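Local coordinates for conserved exported protein (Bacteroides fragilis, PDB 3CLW) that is of unknown function but probably acts as a glycoside hydrolase that cleaves O-glycosidic bonds, at residues R52-T66 and M392-P405. Residues are numbered along the deposited sequence; the frame is centred on the assembly and turned at random.
Sequences REFDEKGNPIGMALT and MLWTTANYSFFVRP
In this probable TIM-barrel glycoside hydrolase, the loop joining helix 39-50 to strand 68-71 wraps round Phe401, which lies on the 392-405 segment where the chain runs on from helix 391-400 toward strand 408-414. The principle exemplified is an aromatic ring covered on both faces. Pro60 CB lies over one face, 3.4 Å from the ring centroid, while on the opposite face the Arg52 guanidinium stacks almost flat, the planes only 19° apart. A third neighbour, Phe54, receives an edge of Phe401 against its own face in a T-shaped pair, centroids 5.1 Å apart. Phe401 reaches into this clamp because its CG stands anti to the backbone N (chi1 -175°). Arg52 is fixed in rotation by the same residue: NE and NH2 both donate side-on to Phe401 O, the NE bond 2.9 Å long and the carbonyl oxygen lying in the guanidinium plane. Strand 490-495 backs the neighbouring Phe402, whose ring also meets Pro60 CG. Further along, Ser400 OG donates to Met63 O at 2.5 Å, bonding helix to loop. The second arginine, Arg404, bends at chi2 and chi3 so that its guanidinium slips between Thr66 CG2 and Arg52 CG, one on each face. Its NH2 also approaches Ala64 O, modelled too close for the length to be trusted, and donates within its own segment to Ser400 O at 2.8 Å.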
ATOM      1  N   ARG A  52      -0.188   8.305  15.978  1.00 34.94           N
ATOM      2  CA  ARG A  52      -1.225   9.278  15.653  1.00 35.41           C
ATOM      3  C   ARG A  52      -1.306  10.354  16.763  1.00 36.20           C
ATOM      4  O   ARG A  52      -2.162  10.297  17.638  1.00 35.89           O
ATOM      5  CB  ARG A  52      -2.581   8.573  15.420  1.00 34.59           C
ATOM      6  CG  ARG A  52      -3.507   9.268  14.411  1.00 33.30           C
ATOM      7  CD  ARG A  52      -4.235  10.434  15.020  1.00 34.66           C
ATOM      8  NE  ARG A  52      -5.021  11.166  14.030  1.00 36.03           N
ATOM      9  CZ  ARG A  52      -5.823  12.183  14.323  1.00 35.49           C
ATOM     10  NH1 ARG A  52      -5.930  12.601  15.572  1.00 35.70           N
ATOM     11  NH2 ARG A  52      -6.463  12.821  13.361  1.00 34.60           N
ATOM     12  N   GLU A  53      -0.395  11.321  16.704  1.00 37.40           N
ATOM     13  CA  GLU A  53      -0.312  12.410  17.690  1.00 38.93           C
ATOM     14  C   GLU A  53       0.089  13.695  17.004  1.00 38.54           C
ATOM     15  O   GLU A  53       0.636  13.695  15.886  1.00 37.19           O
ATOM     16  CB  GLU A  53       0.737  12.123  18.774  1.00 39.51           C
ATOM     17  CG  GLU A  53       0.582  10.785  19.461  1.00 46.46           C
ATOM     18  CD  GLU A  53       0.308  10.888  20.945  1.00 56.03           C
ATOM     19  OE1 GLU A  53      -0.866  10.683  21.362  1.00 61.55           O
ATOM     20  OE2 GLU A  53       1.271  11.160  21.698  1.00 58.97           O
ATOM     21  N   PHE A  54      -0.166  14.794  17.711  1.00 38.97           N
ATOM     22  CA  PHE A  54       0.239  16.113  17.270  1.00 38.95           C
ATOM     23  C   PHE A  54       1.446  16.496  18.100  1.00 39.73           C
ATOM     24  O   PHE A  54       1.569  16.081  19.250  1.00 40.52           O
ATOM     25  CB  PHE A  54      -0.900  17.122  17.451  1.00 38.58           C
ATOM     26  CG  PHE A  54      -2.171  16.766  16.699  1.00 37.14           C
ATOM     27  CD1 PHE A  54      -2.360  17.168  15.391  1.00 36.49           C
ATOM     28  CD2 PHE A  54      -3.182  16.065  17.315  1.00 36.19           C
ATOM     29  CE1 PHE A  54      -3.527  16.865  14.713  1.00 33.88           C
ATOM     30  CE2 PHE A  54      -4.369  15.766  16.638  1.00 34.83           C
ATOM     31  CZ  PHE A  54      -4.533  16.166  15.348  1.00 35.46           C
ATOM     32  N   ASP A  55       2.358  17.248  17.495  1.00 40.12           N
ATOM     33  CA  ASP A  55       3.448  17.885  18.212  1.00 39.95           C
ATOM     34  C   ASP A  55       2.939  19.054  19.073  1.00 40.47           C
ATOM     35  O   ASP A  55       1.721  19.285  19.195  1.00 39.18           O
ATOM     36  CB  ASP A  55       4.548  18.328  17.225  1.00 40.09           C
ATOM     37  CG  ASP A  55       4.176  19.555  16.387  1.00 39.50           C
ATOM     38  OD1 ASP A  55       3.219  20.286  16.665  1.00 42.65           O
ATOM     39  OD2 ASP A  55       4.885  19.824  15.410  1.00 43.70           O
ATOM     40  N   GLU A  56       3.879  19.827  19.611  1.00 41.61           N
ATOM     41  CA  GLU A  56       3.575  20.901  20.600  1.00 43.00           C
ATOM     42  C   GLU A  56       2.733  22.019  19.977  1.00 43.51           C
ATOM     43  O   GLU A  56       1.913  22.646  20.652  1.00 44.28           O
ATOM     44  CB  GLU A  56       4.881  21.456  21.244  1.00 42.40           C
ATOM     45  N   LYS A  57       2.923  22.242  18.678  1.00 44.13           N
ATOM     46  CA  LYS A  57       2.237  23.323  17.954  1.00 44.23           C
ATOM     47  C   LYS A  57       0.969  22.894  17.195  1.00 43.92           C
ATOM     48  O   LYS A  57       0.367  23.697  16.496  1.00 44.55           O
ATOM     49  CB  LYS A  57       3.226  24.001  17.007  1.00 44.37           C
ATOM     50  N   GLY A  58       0.574  21.628  17.324  1.00 43.93           N
ATOM     51  CA  GLY A  58      -0.693  21.136  16.758  1.00 42.30           C
ATOM     52  C   GLY A  58      -0.550  20.466  15.404  1.00 42.17           C
ATOM     53  O   GLY A  58      -1.561  20.223  14.728  1.00 42.13           O
ATOM     54  N   ASN A  59       0.701  20.173  15.008  1.00 41.37           N
ATOM     55  CA  ASN A  59       1.015  19.525  13.722  1.00 40.38           C
ATOM     56  C   ASN A  59       1.078  18.022  13.870  1.00 39.73           C
ATOM     57  O   ASN A  59       1.745  17.532  14.789  1.00 39.99           O
ATOM     58  CB  ASN A  59       2.394  19.947  13.175  1.00 40.60           C
ATOM     59  CG  ASN A  59       2.581  21.441  13.109  1.00 41.67           C
ATOM     60  OD1 ASN A  59       1.790  22.161  12.501  1.00 43.38           O
ATOM     61  ND2 ASN A  59       3.648  21.918  13.727  1.00 41.55           N
ATOM     62  N   PRO A  60       0.445  17.280  12.931  1.00 38.79           N
ATOM     63  CA  PRO A  60       0.522  15.809  12.923  1.00 38.14           C
ATOM     64  C   PRO A  60       1.984  15.370  12.884  1.00 38.29           C
ATOM     65  O   PRO A  60       2.790  15.996  12.178  1.00 39.30           O
ATOM     66  CB  PRO A  60      -0.165  15.440  11.613  1.00 38.46           C
ATOM     67  CG  PRO A  60      -1.146  16.591  11.360  1.00 38.20           C
ATOM     68  CD  PRO A  60      -0.344  17.797  11.791  1.00 38.31           C
ATOM     69  N   ILE A  61       2.354  14.332  13.624  1.00 36.98           N
ATOM     70  CA  ILE A  61       3.763  13.969  13.651  1.00 36.70           C
ATOM     71  C   ILE A  61       4.217  13.033  12.531  1.00 35.55           C
ATOM     72  O   ILE A  61       5.422  12.802  12.366  1.00 34.55           O
ATOM     73  CB  ILE A  61       4.232  13.392  15.023  1.00 37.55           C
ATOM     74  CG1 ILE A  61       3.524  12.084  15.351  1.00 38.59           C
ATOM     75  CG2 ILE A  61       4.133  14.442  16.150  1.00 37.42           C
ATOM     76  CD1 ILE A  61       4.295  11.286  16.369  1.00 41.12           C
ATOM     77  N   GLY A  62       3.269  12.522  11.749  1.00 33.97           N
ATOM     78  CA  GLY A  62       3.583  11.492  10.765  1.00 33.01           C
ATOM     79  C   GLY A  62       2.376  11.007   9.979  1.00 32.62           C
ATOM     80  O   GLY A  62       1.316  11.632  10.013  1.00 32.57           O
ATOM     81  N   MET A  63       2.554   9.900   9.267  1.00 31.59           N
ATOM     82  CA  MET A  63       1.462   9.310   8.487  1.00 29.83           C
ATOM     83  C   MET A  63       0.375   8.666   9.357  1.00 30.63           C
ATOM     84  O   MET A  63      -0.767   8.612   8.941  1.00 31.37           O
ATOM     85  CB  MET A  63       2.012   8.284   7.502  1.00 30.00           C
ATOM     86  CG  MET A  63       2.486   8.851   6.133  1.00 30.82           C
ATOM     87  SD  MET A  63       3.423   7.678   5.124  1.00 22.96           S
ATOM     88  CE  MET A  63       3.504   8.588   3.709  1.00 33.01           C
ATOM     89  N   ALA A  64       0.752   8.183  10.546  1.00 30.48           N
ATOM     90  CA  ALA A  64      -0.090   7.342  11.388  1.00 31.26           C
ATOM     91  C   ALA A  64      -0.806   6.262  10.542  1.00 31.76           C
ATOM     92  O   ALA A  64      -2.027   6.172  10.539  1.00 31.44           O
ATOM     93  CB  ALA A  64      -1.108   8.174  12.183  1.00 30.71           C
ATOM     94  N   LEU A  65      -0.013   5.470   9.822  1.00 31.46           N
ATOM     95  CA  LEU A  65      -0.511   4.335   9.078  1.00 30.72           C
ATOM     96  C   LEU A  65      -1.306   3.375   9.948  1.00 30.85           C
ATOM     97  O   LEU A  65      -1.058   3.232  11.156  1.00 30.30           O
ATOM     98  CB  LEU A  65       0.634   3.584   8.413  1.00 31.11           C
ATOM     99  CG  LEU A  65       1.448   4.370   7.391  1.00 30.46           C
ATOM    100  CD1 LEU A  65       2.633   3.552   7.077  1.00 30.40           C
ATOM    101  CD2 LEU A  65       0.626   4.705   6.121  1.00 31.54           C
ATOM    102  N   THR A  66      -2.257   2.695   9.305  1.00 30.43           N
ATOM    103  CA  THR A  66      -3.208   1.896  10.030  1.00 30.71           C
ATOM    104  C   THR A  66      -3.232   0.439   9.595  1.00 31.08           C
ATOM    105  O   THR A  66      -4.099  -0.322  10.033  1.00 32.35           O
ATOM    106  CB  THR A  66      -4.628   2.536   9.956  1.00 30.41           C
ATOM    107  OG1 THR A  66      -4.872   2.974   8.628  1.00 29.92           O
ATOM    108  CG2 THR A  66      -4.719   3.735  10.891  1.00 27.98           C
ATOM    109  N   MET A 392       6.081  13.181  -0.147  1.00 32.87           N
ATOM    110  CA  MET A 392       5.226  12.037  -0.344  1.00 30.92           C
ATOM    111  C   MET A 392       4.780  11.562   1.017  1.00 32.57           C
ATOM    112  O   MET A 392       3.646  11.145   1.169  1.00 33.14           O
ATOM    113  CB  MET A 392       5.937  10.918  -1.126  1.00 30.99           C
ATOM    114  CG  MET A 392       6.023  11.174  -2.667  1.00 30.27           C
ATOM    115  SD  MET A 392       7.107  10.144  -3.661  1.00 24.70           S
ATOM    116  CE  MET A 392       8.724  10.744  -3.096  1.00 27.87           C
ATOM    117  N   LEU A 393       5.646  11.654   2.027  1.00 32.71           N
ATOM    118  CA  LEU A 393       5.205  11.252   3.348  1.00 32.94           C
ATOM    119  C   LEU A 393       4.072  12.167   3.777  1.00 33.15           C
ATOM    120  O   LEU A 393       3.032  11.712   4.224  1.00 33.58           O
ATOM    121  CB  LEU A 393       6.357  11.262   4.380  1.00 33.41           C
ATOM    122  CG  LEU A 393       6.025  10.709   5.785  1.00 33.27           C
ATOM    123  CD1 LEU A 393       7.259  10.193   6.518  1.00 33.81           C
ATOM    124  CD2 LEU A 393       5.368  11.772   6.649  1.00 34.16           C
ATOM    125  N   TRP A 394       4.281  13.467   3.637  1.00 32.90           N
ATOM    126  CA  TRP A 394       3.312  14.451   4.108  1.00 32.85           C
ATOM    127  C   TRP A 394       1.983  14.481   3.317  1.00 32.81           C
ATOM    128  O   TRP A 394       0.896  14.639   3.892  1.00 33.40           O
ATOM    129  CB  TRP A 394       4.008  15.810   4.266  1.00 31.42           C
ATOM    130  CG  TRP A 394       5.162  15.652   5.229  1.00 32.59           C
ATOM    131  CD1 TRP A 394       6.512  15.724   4.936  1.00 30.35           C
ATOM    132  CD2 TRP A 394       5.074  15.309   6.631  1.00 29.87           C
ATOM    133  NE1 TRP A 394       7.236  15.497   6.087  1.00 32.62           N
ATOM    134  CE2 TRP A 394       6.384  15.211   7.122  1.00 29.31           C
ATOM    135  CE3 TRP A 394       3.997  15.065   7.513  1.00 30.13           C
ATOM    136  CZ2 TRP A 394       6.663  14.909   8.464  1.00 31.50           C
ATOM    137  CZ3 TRP A 394       4.263  14.745   8.813  1.00 30.19           C
ATOM    138  CH2 TRP A 394       5.594  14.660   9.289  1.00 32.03           C
ATOM    139  N   THR A 395       2.054  14.269   2.017  1.00 33.54           N
ATOM    140  CA  THR A 395       0.824  14.257   1.221  1.00 33.79           C
ATOM    141  C   THR A 395       0.015  12.988   1.487  1.00 34.40           C
ATOM    142  O   THR A 395      -1.219  13.036   1.465  1.00 34.55           O
ATOM    143  CB  THR A 395       1.078  14.423  -0.288  1.00 33.73           C
ATOM    144  OG1 THR A 395       1.896  13.350  -0.768  1.00 32.28           O
ATOM    145  CG2 THR A 395       1.764  15.769  -0.568  1.00 34.02           C
ATOM    146  N   THR A 396       0.699  11.875   1.760  1.00 34.57           N
ATOM    147  CA  THR A 396       0.006  10.654   2.228  1.00 35.31           C
ATOM    148  C   THR A 396      -0.683  10.937   3.559  1.00 34.22           C
ATOM    149  O   THR A 396      -1.856  10.610   3.747  1.00 34.18           O
ATOM    150  CB  THR A 396       0.954   9.449   2.399  1.00 35.22           C
ATOM    151  OG1 THR A 396       1.601   9.173   1.161  1.00 36.89           O
ATOM    152  CG2 THR A 396       0.187   8.204   2.823  1.00 36.31           C
ATOM    153  N   ALA A 397       0.054  11.574   4.459  1.00 33.74           N
ATOM    154  CA  ALA A 397      -0.459  11.927   5.786  1.00 33.45           C
ATOM    155  C   ALA A 397      -1.718  12.791   5.752  1.00 33.06           C
ATOM    156  O   ALA A 397      -2.546  12.660   6.627  1.00 33.85           O
ATOM    157  CB  ALA A 397       0.662  12.590   6.655  1.00 32.46           C
ATOM    158  N   ASN A 398      -1.857  13.665   4.750  1.00 33.33           N
ATOM    159  CA  ASN A 398      -3.077  14.456   4.557  1.00 33.67           C
ATOM    160  C   ASN A 398      -4.273  13.513   4.584  1.00 34.27           C
ATOM    161  O   ASN A 398      -5.332  13.827   5.116  1.00 34.25           O
ATOM    162  CB  ASN A 398      -3.052  15.190   3.195  1.00 33.38           C
ATOM    163  CG  ASN A 398      -2.415  16.585   3.280  1.00 35.44           C
ATOM    164  OD1 ASN A 398      -3.080  17.591   3.635  1.00 37.02           O
ATOM    165  ND2 ASN A 398      -1.138  16.657   2.945  1.00 29.83           N
ATOM    166  N   TYR A 399      -4.082  12.343   3.985  1.00 34.57           N
ATOM    167  CA  TYR A 399      -5.095  11.295   4.005  1.00 34.78           C
ATOM    168  C   TYR A 399      -4.995  10.413   5.246  1.00 34.55           C
ATOM    169  O   TYR A 399      -5.920  10.398   6.079  1.00 33.25           O
ATOM    170  CB  TYR A 399      -4.976  10.439   2.754  1.00 34.73           C
ATOM    171  CG  TYR A 399      -5.371  11.141   1.494  1.00 35.61           C
ATOM    172  CD1 TYR A 399      -6.716  11.233   1.108  1.00 35.12           C
ATOM    173  CD2 TYR A 399      -4.399  11.702   0.649  1.00 35.53           C
ATOM    174  CE1 TYR A 399      -7.091  11.878  -0.091  1.00 32.87           C
ATOM    175  CE2 TYR A 399      -4.768  12.339  -0.545  1.00 33.43           C
ATOM    176  CZ  TYR A 399      -6.114  12.420  -0.891  1.00 34.41           C
ATOM    177  OH  TYR A 399      -6.459  13.049  -2.061  1.00 38.62           O
ATOM    178  N   SER A 400      -3.861   9.698   5.365  1.00 34.33           N
ATOM    179  CA  SER A 400      -3.713   8.645   6.358  1.00 34.08           C
ATOM    180  C   SER A 400      -3.901   9.063   7.786  1.00 33.98           C
ATOM    181  O   SER A 400      -4.471   8.299   8.567  1.00 34.55           O
ATOM    182  CB  SER A 400      -2.394   7.853   6.175  1.00 34.94           C
ATOM    183  OG  SER A 400      -1.225   8.618   6.461  1.00 35.67           O
ATOM    184  N   PHE A 401      -3.447  10.261   8.147  1.00 34.13           N
ATOM    185  CA  PHE A 401      -3.484  10.721   9.572  1.00 34.38           C
ATOM    186  C   PHE A 401      -4.932  11.036  10.019  1.00 34.47           C
ATOM    187  O   PHE A 401      -5.285  10.860  11.179  1.00 33.62           O
ATOM    188  CB  PHE A 401      -2.541  11.954   9.761  1.00 34.27           C
ATOM    189  CG  PHE A 401      -2.396  12.441  11.194  1.00 32.56           C
ATOM    190  CD1 PHE A 401      -1.341  12.011  11.989  1.00 32.54           C
ATOM    191  CD2 PHE A 401      -3.281  13.378  11.726  1.00 35.01           C
ATOM    192  CE1 PHE A 401      -1.165  12.507  13.329  1.00 31.73           C
ATOM    193  CE2 PHE A 401      -3.136  13.865  13.069  1.00 31.18           C
ATOM    194  CZ  PHE A 401      -2.076  13.426  13.860  1.00 31.70           C
ATOM    195  N   PHE A 402      -5.760  11.470   9.058  1.00 34.93           N
ATOM    196  CA  PHE A 402      -7.130  11.926   9.305  1.00 35.94           C
ATOM    197  C   PHE A 402      -8.261  10.958   8.821  1.00 36.98           C
ATOM    198  O   PHE A 402      -9.360  10.915   9.390  1.00 36.71           O
ATOM    199  CB  PHE A 402      -7.287  13.296   8.656  1.00 35.92           C
ATOM    200  CG  PHE A 402      -6.378  14.349   9.241  1.00 35.86           C
ATOM    201  CD1 PHE A 402      -6.678  14.933  10.472  1.00 35.04           C
ATOM    202  CD2 PHE A 402      -5.213  14.740   8.569  1.00 33.94           C
ATOM    203  CE1 PHE A 402      -5.851  15.909  11.022  1.00 35.56           C
ATOM    204  CE2 PHE A 402      -4.376  15.696   9.105  1.00 34.74           C
ATOM    205  CZ  PHE A 402      -4.692  16.285  10.347  1.00 34.74           C
ATOM    206  N   VAL A 403      -7.970  10.178   7.785  1.00 37.54           N
ATOM    207  CA  VAL A 403      -8.929   9.201   7.241  1.00 38.05           C
ATOM    208  C   VAL A 403      -8.717   7.824   7.887  1.00 37.72           C
ATOM    209  O   VAL A 403      -7.897   7.030   7.437  1.00 38.75           O
ATOM    210  CB  VAL A 403      -8.892   9.137   5.669  1.00 37.76           C
ATOM    211  CG1 VAL A 403     -10.065   8.280   5.141  1.00 37.81           C
ATOM    212  CG2 VAL A 403      -9.000  10.543   5.062  1.00 38.72           C
ATOM    213  N   ARG A 404      -9.457   7.568   8.953  1.00 37.06           N
ATOM    214  CA  ARG A 404      -9.201   6.428   9.851  1.00 37.50           C
ATOM    215  C   ARG A 404     -10.051   5.186   9.523  1.00 37.69           C
ATOM    216  O   ARG A 404     -11.137   5.316   8.950  1.00 38.76           O
ATOM    217  CB  ARG A 404      -9.506   6.850  11.295  1.00 35.73           C
ATOM    218  CG  ARG A 404      -8.679   7.985  11.844  1.00 35.82           C
ATOM    219  CD  ARG A 404      -7.484   7.425  12.597  1.00 39.23           C
ATOM    220  NE  ARG A 404      -6.323   7.536  11.773  1.00 33.37           N
ATOM    221  CZ  ARG A 404      -5.137   7.050  12.070  1.00 31.07           C
ATOM    222  NH1 ARG A 404      -4.920   6.321  13.155  1.00 29.34           N
ATOM    223  NH2 ARG A 404      -4.173   7.251  11.200  1.00 29.91           N
ATOM    224  N   PRO A 405      -9.574   3.987   9.902  1.00 38.27           N
ATOM    225  CA  PRO A 405     -10.338   2.743   9.648  1.00 38.82           C
ATOM    226  C   PRO A 405     -11.789   2.853  10.081  1.00 38.92           C
ATOM    227  O   PRO A 405     -12.062   3.260  11.187  1.00 39.58           O
ATOM    228  CB  PRO A 405      -9.622   1.701  10.519  1.00 38.86           C
ATOM    229  CG  PRO A 405      -8.205   2.183  10.556  1.00 38.82           C
ATOM    230  CD  PRO A 405      -8.277   3.708  10.549  1.00 37.79           C
TER
HETATM  231  O   HOH W   1      -5.483   5.461   8.211  1.00 29.11           O